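Local coordinates for CBS domain protein (Bacillus anthracis, PDB 3LQN), which is of unknown function but carries paired CBS domains, modules that in many proteins bind adenine nucleotides and regulate a partner's activity, at the interface of chains A and B. Sequence-based numbering; all coordinates share one arbitrary frame. Chains: chain A/B, CBS domain protein.

The interface of chains A and B. Residues chain A 110-111, 113-114, 141; chain B 138, 142.
With its CG anti to the backbone N (chi1 180°), B:Asn142 reaches from helix 134-144 of chain B towards A:Leu110 and A:Ile114 on helix 106-115 of chain A. A:Leu110, also with CG anti to N (chi1 166°), extends to meet it. The amide lies over the helix surface formed by A:Leu110, A:Glu111 and A:Ile114, the first and last being one turn apart. Its oxygen OD1 faces the branch point of A:Leu110, 3.7 Å from CG, while the leucine methyl CD2 lies 4.1 Å from CA of B:Asn142. Asparagine may suit this place because its short, flat amide can lie on an apolar helix surface. The tip of A:Ile114 crosses the asparagine side chain at about a right angle; CD1 is modelled too close to the amide for its exact placement to be trusted. Beta-branched isoleucine gives a firm apolar surface, and its CG1 packs 3.9 Å from the carbonyl O of B:Leu138.

One turn before the asparagine, B:Leu138 adds an apolar patch: its methyl CD2 touches CD1 of A:Leu110 at 4.0 Å. Forked leucine suits A:Leu110, whose two methyls serve two different partners. A:Glu111 contributes through its CA and CB, near OD1 of B:Asn142. At the rim, near CD2 of B:Leu138, A:Thr113 turns its hydroxyl OG1 back to the carbonyl O of A:Leu110 (2.9 Å), a bond within the helix that satisfies the hydroxyl beside the apolar groups.

The contact is thus van der Waals packing between helices. Repeated by two-fold symmetry, it forms part of the interface joining two CBS-domain chains in a ring-like dimer, an arrangement common among CBS proteins and plausibly the functional one here.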
ATOM      1  N   LEU A 110       3.814   2.915  16.243  1.00 29.86           N
ATOM      2  CA  LEU A 110       4.998   2.463  15.505  1.00 33.33           C
ATOM      3  C   LEU A 110       5.056   0.946  15.424  1.00 36.57           C
ATOM      4  O   LEU A 110       5.244   0.377  14.356  1.00 34.43           O
ATOM      5  CB  LEU A 110       6.273   2.962  16.174  1.00 34.26           C
ATOM      6  CG  LEU A 110       7.574   2.286  15.687  1.00 39.63           C
ATOM      7  CD1 LEU A 110       7.820   2.569  14.228  1.00 37.76           C
ATOM      8  CD2 LEU A 110       8.686   2.821  16.526  1.00 42.14           C
ATOM      9  N   GLU A 111       4.900   0.296  16.568  1.00 37.56           N
ATOM     10  CA  GLU A 111       4.860  -1.161  16.587  1.00 41.32           C
ATOM     11  C   GLU A 111       3.730  -1.747  15.714  1.00 37.93           C
ATOM     12  O   GLU A 111       3.959  -2.677  14.906  1.00 38.83           O
ATOM     13  CB  GLU A 111       4.734  -1.668  18.016  1.00 48.09           C
ATOM     14  CG  GLU A 111       4.654  -3.163  18.101  1.00 64.50           C
ATOM     15  CD  GLU A 111       4.549  -3.642  19.523  1.00 75.06           C
ATOM     16  OE1 GLU A 111       5.273  -4.601  19.871  1.00 74.96           O
ATOM     17  OE2 GLU A 111       3.749  -3.053  20.289  1.00 79.94           O
ATOM     18  N   THR A 113       2.339  -0.445  13.124  1.00 28.36           N
ATOM     19  CA  THR A 113       2.523  -0.184  11.695  1.00 29.12           C
ATOM     20  C   THR A 113       3.525  -1.144  11.009  1.00 31.95           C
ATOM     21  O   THR A 113       3.544  -1.226   9.783  1.00 32.05           O
ATOM     22  CB  THR A 113       2.945   1.260  11.330  1.00 34.23           C
ATOM     23  OG1 THR A 113       4.199   1.569  11.968  1.00 41.61           O
ATOM     24  CG2 THR A 113       1.900   2.238  11.715  1.00 45.65           C
ATOM     25  N   ILE A 114       4.335  -1.861  11.780  1.00 37.41           N
ATOM     26  CA  ILE A 114       5.217  -2.855  11.151  1.00 39.62           C
ATOM     27  C   ILE A 114       4.440  -3.857  10.256  1.00 43.89           C
ATOM     28  O   ILE A 114       4.802  -4.059   9.099  1.00 44.24           O
ATOM     29  CB  ILE A 114       6.143  -3.499  12.169  1.00 40.71           C
ATOM     30  CG1 ILE A 114       7.057  -2.407  12.743  1.00 39.16           C
ATOM     31  CG2 ILE A 114       6.979  -4.559  11.508  1.00 44.44           C
ATOM     32  CD1 ILE A 114       7.325  -2.562  14.173  1.00 44.05           C
ATOM     33  N   LEU A 141       9.999   9.685  12.291  1.00 53.73           N
ATOM     34  CA  LEU A 141      11.220   8.958  12.615  1.00 55.40           C
ATOM     35  C   LEU A 141      12.399   9.467  11.790  1.00 62.93           C
ATOM     36  O   LEU A 141      13.533   9.499  12.268  1.00 66.24           O
ATOM     37  CB  LEU A 141      11.028   7.457  12.385  1.00 57.97           C
ATOM     38  CG  LEU A 141      10.147   6.724  13.399  1.00 56.70           C
ATOM     39  CD1 LEU A 141      10.083   5.239  13.080  1.00 48.88           C
ATOM     40  CD2 LEU A 141      10.654   6.951  14.815  1.00 59.89           C
TER
ATOM     41  N   LEU B 138      10.876  -0.043   8.865  1.00 39.42           N
ATOM     42  CA  LEU B 138      10.161   0.166  10.117  1.00 44.79           C
ATOM     43  C   LEU B 138      10.494  -0.933  11.108  1.00 48.08           C
ATOM     44  O   LEU B 138      10.563  -0.699  12.306  1.00 43.98           O
ATOM     45  CB  LEU B 138       8.644   0.223   9.881  1.00 42.62           C
ATOM     46  CG  LEU B 138       8.095   1.506   9.257  1.00 39.48           C
ATOM     47  CD1 LEU B 138       6.753   1.240   8.512  1.00 38.11           C
ATOM     48  CD2 LEU B 138       7.932   2.607  10.267  1.00 41.59           C
ATOM     49  N   ASN B 142      11.903  -0.050  14.626  1.00 62.31           N
ATOM     50  CA  ASN B 142      11.073  -0.372  15.779  1.00 65.85           C
ATOM     51  C   ASN B 142      11.892  -0.919  16.944  1.00 76.20           C
ATOM     52  O   ASN B 142      11.796  -0.427  18.068  1.00 86.83           O
ATOM     53  CB  ASN B 142       9.980  -1.371  15.391  1.00 67.46           C
ATOM     54  CG  ASN B 142       9.093  -1.747  16.561  1.00 71.48           C
ATOM     55  OD1 ASN B 142       8.668  -0.888  17.334  1.00 67.83           O
ATOM     56  ND2 ASN B 142       8.806  -3.036  16.696  1.00 72.54           N
TER